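Local coordinates for bifunctional protein PutA (Bdellovibrio bacteriovorus, PDB 5UR2), which probably converts L-proline to L-glutamate in two steps, through a flavin-dependent proline dehydrogenase and an NAD+-dependent L-glutamate gamma-semialdehyde dehydrogenase, at residues V515-S520 with G853-A857; L493-I499 with Q522-Q528; G723-M727 with C743-M747; T254-N258 with F289-R293. One frame throughout, in Å; residues are numbered along the deposited sequence.

In the fold
The four contacts illustrate how one bifunctional chain is built from separately organised units. Contacts 1 and 2, with centres about 17 Å apart, share the hairpin of strands 511-516 and 523-528, and they meet through N516 N and Q522 O, 2.8 Å apart and probably hydrogen-bonded. Contact 3 lies in the same aldehyde dehydrogenase part, its centre about 30 Å from that of contact 1 and 29 Å from that of contact 2. It is the one that reaches an active site, since it includes E746, a predicted catalytic residue. Contact 4 belongs to the proline dehydrogenase barrel, which holds the inactivator-modified flavin, though away from the flavin pocket; its centre is about 62 Å from that of contact 3.

Contact 1. Residues V515-S520 with G853-A857; sequences VNPSQS and GGFFA
G854 passes so close to the turn at P517-S518 that a side chain could not be accommodated: an ideal CB would lie 2.7 Å from P517 O and 2.7 Å from S518 C. Its backbone is extended (phi/psi -156/-170), while G853 has a positive phi (89/-9). Opposite them, N516 to Q519 form a type I beta turn, Q519 N bonding to N516 O at 2.9 Å; N516 (chi1 t) adds an Asx turn, its OD1 accepting from S518 N at 2.8 Å. Two backbone hydrogen bonds tie the loops: F855 N to P517 O (3.0 Å, 172°) and S520 N to G853 O (2.9 Å). S520, chi1 p, adds a weak bond from OG to G853 O at 3.4 Å. F855, rotamer m and centre of an inverse gamma turn, lays CD2 3.9 Å from P517 CB and CE2 4.2 Å from V515 CG2. Within the aldehyde dehydrogenase fold, the loop joining strands 511-516 and 523-528 thus docks on the loop joining strands 843-847 and 860-863.

Contact 2. Residues L493-I499 with Q522-Q528; sequences LPVNVNI and QIVGKIQ
L493 (rotamer m,t) lies over V524, its CD2 4.1 Å from V524 CG1, while L493 CD1 reaches to 3.9 Å from Q522 CD, whose OE1 accepts a hydrogen bond from N516 ND2. A cis peptide follows, and P494 packs CB 4.1 Å from I523 CG2. From there 495-497 runs parallel to 523-528, the axes 4.8 Å apart at closest and inclined by 19°. The pairs are V495 with G525, N496 with K526 and V497 with I527, with CA atoms 4.7 to 5.0 Å apart. Hydrogen bonding follows the parallel rule, in which one residue bonds to the two that flank its partner: V495 N to V524 O (2.9 Å) and K526 N to V495 O (3.0 Å), then V497 N to K526 O and Q528 N to V497 O (both 3.1 Å). V524 departs from extended geometry (-92/-42), because it and G525 both face R514 in a classic beta bulge. V495, V497 and I527 share one face, where I527 (m,m) brings CD1 3.8 Å from V497 CB; N496 and K526 point to the other, and K526 continues to a salt bridge with D513. In the four-stranded mixed sheet the two strands are central, with 504-506 beside 495-501 and 511-516 beside 523-528, while helix 671-684 covers the valine face through T671 and W675.

Contact 3. Residues G723-M727 with C743-M747; sequences GLHIM and CIIEM
M747 fills the hollow left by G723. Its SD lies 3.8 Å from G723 CA, so close that an ideal CB on G723 would clash with it, at only 2.4 Å. L724 closes one wall of the hollow with CD2 4.2 Å from M747 SD. M747 takes chi1 m, chi2 t and chi3 m to get there. Helix 723-727 runs almost antiparallel to strand 743-746 (172°), with axes 9.6 Å apart at closest, so that G723 matches M747 and M727 matches C743, their CA atoms 6.4 and 6.6 Å apart. The elements belong to a beta-alpha-beta unit, strand 711-717, helix 720-730 and strand 742-746, as in the Rossmann-type NAD-binding domain of aldehyde dehydrogenases. C743 and I745, by strand alternation, and M747 just past the strand point to the helix, whereas E746, a predicted active-site residue, stays out of its reach. I745 (m,m) is the central bump: CG2 sits 4.3 Å from G723 CA, CD1 4.3 Å from I726 CG2, and CG1 4.1 Å from M727 CG. Two residues earlier, the C743 sulfur enters the notch between I726 and M727, with SG 4.3 Å from I726 CG2 and 4.2 Å from M727 CG. V733 and V740 of the second subunit pack against this region, V733 on L724 and V740 on both M727 and M747.

Contact 4. Residues T254-N258 with F289-R293; sequences TELIN and FAQKR
R293 NE donates to I257 O at 2.8 Å and 159°, a side-chain-to-backbone bond that meets a carbonyl late in helix 246-257; a weak second bond runs from R293 NH2 to the same I257 O at 3.2 Å. The arginine is fully stretched (t,t,t through chi3), which carries its guanidinium across the gap between the two helices, where Y265 O and T295 O take further bonds from NH2 and NH1. I257, with chi1 p and chi2 t, places CD1 over a face of the guanidinium, 3.5 Å from R293 NE, and also 4.0 Å from F289 CE2 at the ring edge. One turn earlier, F289 (chi1 t) turns a ring face to T254: a CH-pi contact sets T254 CB 3.8 Å from the ring centroid, 18° off the normal, and T254 O lies 3.1 Å from F289 CZ. N258 completes the packing, its CB 3.9 Å from F289 CZ near the ring plane and its OD1 3.7 Å from R293 CG. The two segments advance together, T254 level with F289 (CA atoms 7.8 Å apart) and N258 with R293 (6.2 Å). Such pairing joins consecutive outer helices of a TIM barrel: 246-257 and 279-293 follow strands 235-238 and 268-273, F226 of helix 211-232 touches I257 too, and F297, just before strand 298-302, packs on I257 and A290.

Contact 1. Residues V515-S520 with G853-A857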
loop_
_atom_site.group_PDB
_atom_site.type_symbol
_atom_site.label_atom_id
_atom_site.label_comp_id
_atom_site.label_asym_id
_atom_site.label_seq_id
_atom_site.Cartn_x
_atom_site.Cartn_y
_atom_site.Cartn_z
ATOM N N VAL B 515 -1.806 -11.707 -42.815
ATOM C CA VAL B 515 -0.610 -12.044 -43.577
ATOM C C VAL B 515 0.641 -11.844 -42.723
ATOM O O VAL B 515 0.648 -11.135 -41.710
ATOM C CB VAL B 515 -0.528 -11.223 -44.881
ATOM C CG1 VAL B 515 -1.740 -11.498 -45.789
ATOM C CG2 VAL B 515 -0.439 -9.749 -44.569
ATOM N N ASN B 516 1.714 -12.493 -43.145
ATOM C CA ASN B 516 3.028 -12.311 -42.562
ATOM C C ASN B 516 3.513 -10.921 -42.930
ATOM O O ASN B 516 3.707 -10.644 -44.123
ATOM C CB ASN B 516 3.972 -13.397 -43.074
ATOM C CG ASN B 516 5.375 -13.286 -42.504
ATOM O OD1 ASN B 516 5.819 -12.218 -42.088
ATOM N ND2 ASN B 516 6.089 -14.405 -42.498
ATOM N N PRO B 517 3.683 -10.009 -41.969
ATOM C CA PRO B 517 4.056 -8.632 -42.330
ATOM C C PRO B 517 5.461 -8.514 -42.906
ATOM O O PRO B 517 5.767 -7.472 -43.504
ATOM C CB PRO B 517 3.915 -7.869 -41.007
ATOM C CG PRO B 517 4.147 -8.932 -39.948
ATOM C CD PRO B 517 3.519 -10.184 -40.514
ATOM N N SER B 518 6.325 -9.530 -42.728
ATOM C CA SER B 518 7.635 -9.592 -43.382
ATOM C C SER B 518 7.569 -10.183 -44.782
ATOM O O SER B 518 8.571 -10.148 -45.509
ATOM C CB SER B 518 8.621 -10.449 -42.580
ATOM O OG SER B 518 8.828 -9.947 -41.283
ATOM N N GLN B 519 6.444 -10.784 -45.148
ATOM C CA GLN B 519 6.326 -11.458 -46.431
ATOM C C GLN B 519 4.848 -11.542 -46.757
ATOM O O GLN B 519 4.202 -12.567 -46.495
ATOM C CB GLN B 519 6.979 -12.841 -46.381
ATOM C CG GLN B 519 7.071 -13.505 -47.738
ATOM C CD GLN B 519 7.551 -14.935 -47.668
ATOM O OE1 GLN B 519 8.444 -15.270 -46.882
ATOM N NE2 GLN B 519 6.959 -15.792 -48.498
ATOM N N SER B 520 4.308 -10.449 -47.297
ATOM C CA SER B 520 2.876 -10.189 -47.225
ATOM C C SER B 520 2.053 -11.073 -48.152
ATOM O O SER B 520 0.825 -10.952 -48.131
ATOM C CB SER B 520 2.584 -8.713 -47.530
ATOM O OG SER B 520 3.209 -8.291 -48.737
ATOM N N GLY B 853 8.856 -7.081 -50.406
ATOM C CA GLY B 853 8.120 -8.265 -50.031
ATOM C C GLY B 853 7.287 -8.134 -48.776
ATOM O O GLY B 853 6.515 -9.055 -48.473
ATOM N N GLY B 854 7.433 -7.041 -48.030
ATOM C CA GLY B 854 6.692 -6.831 -46.803
ATOM C C GLY B 854 6.575 -5.358 -46.459
ATOM O O GLY B 854 6.914 -4.483 -47.257
ATOM N N PHE B 855 6.089 -5.089 -45.250
ATOM C CA PHE B 855 5.754 -3.716 -44.850
ATOM C C PHE B 855 6.959 -3.017 -44.215
ATOM O O PHE B 855 6.929 -2.529 -43.080
ATOM C CB PHE B 855 4.545 -3.723 -43.914
ATOM C CG PHE B 855 3.353 -4.462 -44.475
ATOM C CD1 PHE B 855 2.918 -4.209 -45.761
ATOM C CD2 PHE B 855 2.689 -5.419 -43.728
ATOM C CE1 PHE B 855 1.823 -4.891 -46.307
ATOM C CE2 PHE B 855 1.597 -6.102 -44.255
ATOM C CZ PHE B 855 1.164 -5.837 -45.548
ATOM N N PHE B 856 8.033 -2.946 -44.991
ATOM C CA PHE B 856 9.298 -2.421 -44.488
ATOM C C PHE B 856 9.290 -0.912 -44.673
ATOM O O PHE B 856 9.571 -0.407 -45.761
ATOM C CB PHE B 856 10.474 -3.093 -45.196
ATOM C CG PHE B 856 10.543 -4.575 -44.945
ATOM C CD1 PHE B 856 11.073 -5.072 -43.761
ATOM C CD2 PHE B 856 10.017 -5.471 -45.870
ATOM C CE1 PHE B 856 11.108 -6.428 -43.516
ATOM C CE2 PHE B 856 10.049 -6.834 -45.630
ATOM C CZ PHE B 856 10.602 -7.314 -44.444
ATOM N N ALA B 857 8.916 -0.196 -43.627
ATOM C CA ALA B 857 9.048 1.259 -43.647
ATOM C C ALA B 857 10.477 1.650 -43.247
ATOM O O ALA B 857 11.074 1.006 -42.384
ATOM C CB ALA B 857 8.023 1.919 -42.710
#

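Contact 2. Residues L493-I499 with Q522-Q528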
loop_
_atom_site.group_PDB
_atom_site.type_symbol
_atom_site.label_atom_id
_atom_site.label_comp_id
_atom_site.label_asym_id
_atom_site.label_seq_id
_atom_site.Cartn_x
_atom_site.Cartn_y
_atom_site.Cartn_z
ATOM N N LEU B 493 1.438 -23.212 -40.977
ATOM C CA LEU B 493 0.619 -22.127 -41.522
ATOM C C LEU B 493 -0.288 -22.638 -42.629
ATOM O O LEU B 493 0.078 -23.555 -43.358
ATOM C CB LEU B 493 1.489 -20.984 -42.052
ATOM C CG LEU B 493 2.553 -20.460 -41.087
ATOM C CD1 LEU B 493 3.305 -19.284 -41.685
ATOM C CD2 LEU B 493 1.980 -20.111 -39.720
ATOM N N PRO B 494 -1.495 -22.067 -42.746
ATOM C CA PRO B 494 -2.010 -21.033 -41.859
ATOM C C PRO B 494 -2.660 -21.638 -40.620
ATOM O O PRO B 494 -3.155 -22.759 -40.697
ATOM C CB PRO B 494 -3.037 -20.311 -42.731
ATOM C CG PRO B 494 -3.579 -21.398 -43.631
ATOM C CD PRO B 494 -2.412 -22.336 -43.878
ATOM N N VAL B 495 -2.624 -20.914 -39.500
ATOM C CA VAL B 495 -3.256 -21.352 -38.259
ATOM C C VAL B 495 -4.726 -20.951 -38.286
ATOM O O VAL B 495 -5.055 -19.774 -38.462
ATOM C CB VAL B 495 -2.535 -20.751 -37.046
ATOM C CG1 VAL B 495 -3.214 -21.172 -35.760
ATOM C CG2 VAL B 495 -1.066 -21.185 -37.063
ATOM N N ASN B 496 -5.612 -21.935 -38.168
ATOM C CA ASN B 496 -7.044 -21.687 -38.079
ATOM C C ASN B 496 -7.413 -21.405 -36.628
ATOM O O ASN B 496 -7.237 -22.267 -35.764
ATOM C CB ASN B 496 -7.827 -22.879 -38.616
ATOM C CG ASN B 496 -7.608 -23.082 -40.089
ATOM O OD1 ASN B 496 -8.147 -22.337 -40.905
ATOM N ND2 ASN B 496 -6.793 -24.078 -40.444
ATOM N N VAL B 497 -7.915 -20.202 -36.360
ATOM C CA VAL B 497 -8.205 -19.757 -35.004
ATOM C C VAL B 497 -9.713 -19.700 -34.826
ATOM O O VAL B 497 -10.422 -19.079 -35.626
ATOM C CB VAL B 497 -7.550 -18.402 -34.695
ATOM C CG1 VAL B 497 -8.030 -17.884 -33.345
ATOM C CG2 VAL B 497 -6.014 -18.546 -34.682
ATOM N N ASN B 498 -10.195 -20.340 -33.771
ATOM C CA ASN B 498 -11.610 -20.364 -33.452
ATOM C C ASN B 498 -11.898 -19.457 -32.271
ATOM O O ASN B 498 -11.020 -19.160 -31.457
ATOM C CB ASN B 498 -12.078 -21.786 -33.133
ATOM C CG ASN B 498 -12.133 -22.655 -34.356
ATOM O OD1 ASN B 498 -12.525 -22.192 -35.433
ATOM N ND2 ASN B 498 -11.755 -23.928 -34.207
ATOM N N ILE B 499 -13.151 -19.006 -32.206
ATOM C CA ILE B 499 -13.680 -18.395 -30.998
ATOM C C ILE B 499 -13.774 -19.455 -29.908
ATOM O O ILE B 499 -14.088 -20.622 -30.186
ATOM C CB ILE B 499 -15.058 -17.784 -31.301
ATOM C CG1 ILE B 499 -14.966 -16.832 -32.484
ATOM C CG2 ILE B 499 -15.612 -17.066 -30.090
ATOM C CD1 ILE B 499 -16.246 -16.799 -33.311
ATOM N N GLN B 522 2.112 -14.317 -47.773
ATOM C CA GLN B 522 1.966 -15.512 -46.954
ATOM C C GLN B 522 0.925 -15.250 -45.867
ATOM O O GLN B 522 1.019 -14.252 -45.143
ATOM C CB GLN B 522 3.323 -15.895 -46.345
ATOM C CG GLN B 522 3.303 -17.113 -45.432
ATOM C CD GLN B 522 4.679 -17.473 -44.861
ATOM O OE1 GLN B 522 5.255 -16.731 -44.062
ATOM N NE2 GLN B 522 5.206 -18.623 -45.272
ATOM N N ILE B 523 -0.070 -16.129 -45.760
ATOM C CA ILE B 523 -1.109 -16.008 -44.740
ATOM C C ILE B 523 -0.669 -16.747 -43.486
ATOM O O ILE B 523 -0.379 -17.946 -43.540
ATOM C CB ILE B 523 -2.455 -16.557 -45.230
ATOM C CG1 ILE B 523 -2.929 -15.834 -46.495
ATOM C CG2 ILE B 523 -3.485 -16.468 -44.117
ATOM C CD1 ILE B 523 -4.249 -16.367 -47.019
ATOM N N VAL B 524 -0.637 -16.044 -42.351
ATOM C CA VAL B 524 -0.250 -16.673 -41.089
ATOM C C VAL B 524 -1.466 -17.204 -40.335
ATOM O O VAL B 524 -1.430 -18.311 -39.793
ATOM C CB VAL B 524 0.561 -15.679 -40.224
ATOM C CG1 VAL B 524 0.828 -16.266 -38.845
ATOM C CG2 VAL B 524 1.882 -15.343 -40.912
ATOM N N GLY B 525 -2.547 -16.442 -40.295
ATOM C CA GLY B 525 -3.746 -16.852 -39.580
ATOM C C GLY B 525 -5.003 -16.645 -40.398
ATOM O O GLY B 525 -5.126 -15.668 -41.146
ATOM N N LYS B 526 -5.936 -17.574 -40.249
ATOM C CA LYS B 526 -7.303 -17.424 -40.735
ATOM C C LYS B 526 -8.201 -17.373 -39.500
ATOM O O LYS B 526 -8.386 -18.390 -38.822
ATOM C CB LYS B 526 -7.678 -18.565 -41.685
ATOM C CG LYS B 526 -6.915 -18.522 -43.008
ATOM C CD LYS B 526 -7.300 -19.666 -43.947
ATOM C CE LYS B 526 -7.393 -19.218 -45.400
ATOM N NZ LYS B 526 -8.128 -17.937 -45.571
ATOM N N ILE B 527 -8.741 -16.190 -39.199
ATOM C CA ILE B 527 -9.377 -15.912 -37.908
ATOM C C ILE B 527 -10.887 -15.926 -38.063
ATOM O O ILE B 527 -11.437 -15.134 -38.835
ATOM C CB ILE B 527 -8.939 -14.554 -37.337
ATOM C CG1 ILE B 527 -7.427 -14.337 -37.485
ATOM C CG2 ILE B 527 -9.459 -14.403 -35.912
ATOM C CD1 ILE B 527 -6.575 -15.389 -36.825
ATOM N N GLN B 528 -11.562 -16.786 -37.297
ATOM C CA GLN B 528 -13.015 -16.689 -37.142
ATOM C C GLN B 528 -13.339 -15.391 -36.407
ATOM O O GLN B 528 -12.957 -15.228 -35.244
ATOM C CB GLN B 528 -13.556 -17.882 -36.340
ATOM C CG GLN B 528 -13.362 -19.269 -36.972
ATOM C CD GLN B 528 -14.202 -19.479 -38.237
ATOM O OE1 GLN B 528 -15.361 -19.048 -38.318
ATOM N NE2 GLN B 528 -13.613 -20.136 -39.230
#

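Contact 3. Residues G723-M727 with C743-M747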
loop_
_atom_site.group_PDB
_atom_site.type_symbol
_atom_site.label_atom_id
_atom_site.label_comp_id
_atom_site.label_asym_id
_atom_site.label_seq_id
_atom_site.Cartn_x
_atom_site.Cartn_y
_atom_site.Cartn_z
ATOM N N GLY B 723 -9.405 5.279 -27.253
ATOM C CA GLY B 723 -9.500 5.466 -25.812
ATOM C C GLY B 723 -10.531 6.504 -25.415
ATOM O O GLY B 723 -11.308 6.298 -24.481
ATOM N N LEU B 724 -10.533 7.644 -26.107
ATOM C CA LEU B 724 -11.538 8.658 -25.834
ATOM C C LEU B 724 -12.936 8.139 -26.150
ATOM O O LEU B 724 -13.881 8.395 -25.396
ATOM C CB LEU B 724 -11.240 9.932 -26.631
ATOM C CG LEU B 724 -9.874 10.543 -26.293
ATOM C CD1 LEU B 724 -9.682 11.875 -26.982
ATOM C CD2 LEU B 724 -9.647 10.660 -24.791
ATOM N N HIS B 725 -13.088 7.407 -27.261
ATOM C CA HIS B 725 -14.395 6.852 -27.611
ATOM C C HIS B 725 -14.876 5.889 -26.531
ATOM O O HIS B 725 -16.027 5.963 -26.079
ATOM C CB HIS B 725 -14.323 6.137 -28.970
ATOM C CG HIS B 725 -15.586 5.415 -29.345
ATOM N ND1 HIS B 725 -16.725 6.066 -29.768
ATOM C CD2 HIS B 725 -15.909 4.102 -29.274
ATOM C CE1 HIS B 725 -17.681 5.180 -29.990
ATOM N NE2 HIS B 725 -17.216 3.982 -29.684
ATOM N N ILE B 726 -13.983 5.004 -26.075
ATOM C CA ILE B 726 -14.335 4.017 -25.053
ATOM C C ILE B 726 -14.727 4.707 -23.753
ATOM O O ILE B 726 -15.710 4.334 -23.103
ATOM C CB ILE B 726 -13.164 3.045 -24.834
ATOM C CG1 ILE B 726 -13.037 2.093 -26.026
ATOM C CG2 ILE B 726 -13.357 2.282 -23.512
ATOM C CD1 ILE B 726 -11.847 1.159 -25.955
ATOM N N MET B 727 -13.974 5.730 -23.354
ATOM C CA MET B 727 -14.307 6.397 -22.103
ATOM C C MET B 727 -15.654 7.088 -22.213
ATOM O O MET B 727 -16.427 7.112 -21.249
ATOM C CB MET B 727 -13.213 7.395 -21.720
ATOM C CG MET B 727 -11.951 6.729 -21.219
ATOM S SD MET B 727 -10.749 7.936 -20.624
ATOM C CE MET B 727 -10.515 8.869 -22.110
ATOM N N CYS B 743 -12.678 2.412 -16.430
ATOM C CA CYS B 743 -11.787 2.279 -17.580
ATOM C C CYS B 743 -10.336 2.305 -17.118
ATOM O O CYS B 743 -9.944 3.191 -16.356
ATOM C CB CYS B 743 -12.011 3.401 -18.585
ATOM S SG CYS B 743 -13.621 3.348 -19.370
ATOM N N ILE B 744 -9.553 1.331 -17.567
ATOM C CA ILE B 744 -8.116 1.291 -17.346
ATOM C C ILE B 744 -7.472 1.454 -18.719
ATOM O O ILE B 744 -7.441 0.499 -19.502
ATOM C CB ILE B 744 -7.690 -0.009 -16.653
ATOM C CG1 ILE B 744 -8.526 -0.222 -15.388
ATOM C CG2 ILE B 744 -6.195 0.024 -16.302
ATOM C CD1 ILE B 744 -8.396 -1.619 -14.759
ATOM N N ILE B 745 -6.941 2.652 -19.015
ATOM C CA ILE B 745 -6.662 3.091 -20.384
ATOM C C ILE B 745 -5.203 3.528 -20.528
ATOM O O ILE B 745 -4.720 4.346 -19.740
ATOM C CB ILE B 745 -7.567 4.269 -20.790
ATOM C CG1 ILE B 745 -9.043 3.916 -20.653
ATOM C CG2 ILE B 745 -7.265 4.685 -22.219
ATOM C CD1 ILE B 745 -9.519 2.939 -21.662
ATOM N N GLU B 746 -4.525 3.040 -21.570
ATOM C CA GLU B 746 -3.212 3.530 -21.993
ATOM C C GLU B 746 -3.300 3.930 -23.467
ATOM O O GLU B 746 -3.766 3.136 -24.290
ATOM C CB GLU B 746 -2.145 2.449 -21.767
ATOM C CG GLU B 746 -0.712 2.833 -22.174
ATOM C CD GLU B 746 0.238 1.624 -22.252
ATOM O OE1 GLU B 746 0.098 0.638 -21.475
ATOM O OE2 GLU B 746 1.118 1.649 -23.134
ATOM N N MET B 747 -2.867 5.163 -23.808
ATOM C CA MET B 747 -3.168 5.737 -25.123
ATOM C C MET B 747 -1.978 6.305 -25.907
ATOM O O MET B 747 -2.193 6.999 -26.910
ATOM C CB MET B 747 -4.215 6.841 -24.986
ATOM C CG MET B 747 -5.623 6.332 -24.831
ATOM S SD MET B 747 -6.705 7.715 -24.565
ATOM C CE MET B 747 -6.071 8.329 -23.015
#

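Contact 4. Residues T254-N258 with F289-R293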
loop_
_atom_site.group_PDB
_atom_site.type_symbol
_atom_site.label_atom_id
_atom_site.label_comp_id
_atom_site.label_asym_id
_atom_site.label_seq_id
_atom_site.Cartn_x
_atom_site.Cartn_y
_atom_site.Cartn_z
ATOM N N THR B 254 40.817 -18.223 -33.103
ATOM C CA THR B 254 41.362 -19.535 -33.426
ATOM C C THR B 254 41.096 -19.902 -34.884
ATOM O O THR B 254 41.964 -20.473 -35.547
ATOM C CB THR B 254 40.798 -20.598 -32.474
ATOM O OG1 THR B 254 39.363 -20.519 -32.438
ATOM C CG2 THR B 254 41.359 -20.416 -31.074
ATOM N N GLU B 255 39.906 -19.587 -35.402
ATOM C CA GLU B 255 39.642 -19.884 -36.806
ATOM C C GLU B 255 40.534 -19.045 -37.709
ATOM O O GLU B 255 41.032 -19.535 -38.729
ATOM C CB GLU B 255 38.164 -19.658 -37.137
ATOM C CG GLU B 255 37.182 -20.659 -36.477
ATOM C CD GLU B 255 35.719 -20.329 -36.816
ATOM O OE1 GLU B 255 35.500 -19.578 -37.783
ATOM O OE2 GLU B 255 34.793 -20.825 -36.148
ATOM N N LEU B 256 40.757 -17.780 -37.337
ATOM C CA LEU B 256 41.560 -16.883 -38.159
ATOM C C LEU B 256 43.004 -17.373 -38.277
ATOM O O LEU B 256 43.541 -17.482 -39.388
ATOM C CB LEU B 256 41.498 -15.463 -37.591
ATOM C CG LEU B 256 42.079 -14.355 -38.465
ATOM C CD1 LEU B 256 41.388 -14.313 -39.838
ATOM C CD2 LEU B 256 41.946 -13.007 -37.751
ATOM N N ILE B 257 43.661 -17.654 -37.142
ATOM C CA ILE B 257 45.078 -18.020 -37.175
ATOM C C ILE B 257 45.310 -19.463 -37.595
ATOM O O ILE B 257 46.471 -19.873 -37.735
ATOM C CB ILE B 257 45.815 -17.802 -35.832
ATOM C CG1 ILE B 257 45.433 -18.861 -34.798
ATOM C CG2 ILE B 257 45.548 -16.387 -35.254
ATOM C CD1 ILE B 257 46.407 -18.904 -33.594
ATOM N N ASN B 258 44.252 -20.249 -37.793
ATOM C CA ASN B 258 44.375 -21.578 -38.381
ATOM C C ASN B 258 44.168 -21.586 -39.891
ATOM O O ASN B 258 44.266 -22.656 -40.501
ATOM C CB ASN B 258 43.404 -22.573 -37.731
ATOM C CG ASN B 258 43.864 -24.025 -37.902
ATOM O OD1 ASN B 258 45.053 -24.330 -37.767
ATOM N ND2 ASN B 258 42.927 -24.921 -38.200
ATOM N N PHE B 289 44.161 -26.879 -29.248
ATOM C CA PHE B 289 44.125 -26.232 -30.550
ATOM C C PHE B 289 45.526 -25.859 -31.029
ATOM O O PHE B 289 45.864 -26.079 -32.200
ATOM C CB PHE B 289 43.219 -24.998 -30.479
ATOM C CG PHE B 289 43.362 -24.106 -31.646
ATOM C CD1 PHE B 289 42.804 -24.450 -32.858
ATOM C CD2 PHE B 289 44.087 -22.936 -31.544
ATOM C CE1 PHE B 289 42.955 -23.628 -33.945
ATOM C CE2 PHE B 289 44.236 -22.113 -32.626
ATOM C CZ PHE B 289 43.673 -22.459 -33.828
ATOM N N ALA B 290 46.374 -25.340 -30.130
ATOM C CA ALA B 290 47.742 -24.992 -30.516
ATOM C C ALA B 290 48.484 -26.211 -31.043
ATOM O O ALA B 290 49.257 -26.118 -32.006
ATOM C CB ALA B 290 48.498 -24.383 -29.331
ATOM N N GLN B 291 48.250 -27.367 -30.433
ATOM C CA GLN B 291 48.886 -28.582 -30.914
ATOM C C GLN B 291 48.355 -28.955 -32.295
ATOM O O GLN B 291 49.127 -29.178 -33.231
ATOM C CB GLN B 291 48.660 -29.708 -29.912
ATOM C CG GLN B 291 49.535 -30.913 -30.162
ATOM C CD GLN B 291 49.018 -32.145 -29.461
ATOM O OE1 GLN B 291 47.880 -32.171 -28.986
ATOM N NE2 GLN B 291 49.854 -33.180 -29.389
ATOM N N LYS B 292 47.032 -28.967 -32.450
ATOM C CA LYS B 292 46.438 -29.276 -33.745
ATOM C C LYS B 292 46.890 -28.275 -34.802
ATOM O O LYS B 292 47.163 -28.650 -35.951
ATOM C CB LYS B 292 44.910 -29.287 -33.614
ATOM C CG LYS B 292 44.144 -29.283 -34.928
ATOM C CD LYS B 292 42.643 -29.095 -34.677
ATOM N N ARG B 293 47.006 -27.001 -34.423
ATOM C CA ARG B 293 47.462 -25.990 -35.370
ATOM C C ARG B 293 48.860 -26.309 -35.884
ATOM O O ARG B 293 49.152 -26.116 -37.070
ATOM C CB ARG B 293 47.422 -24.606 -34.717
ATOM C CG ARG B 293 47.950 -23.490 -35.608
ATOM C CD ARG B 293 47.754 -22.145 -34.939
ATOM N NE ARG B 293 48.073 -21.005 -35.795
ATOM C CZ ARG B 293 49.121 -20.202 -35.613
ATOM N NH1 ARG B 293 49.972 -20.406 -34.611
ATOM N NH2 ARG B 293 49.313 -19.178 -36.429
#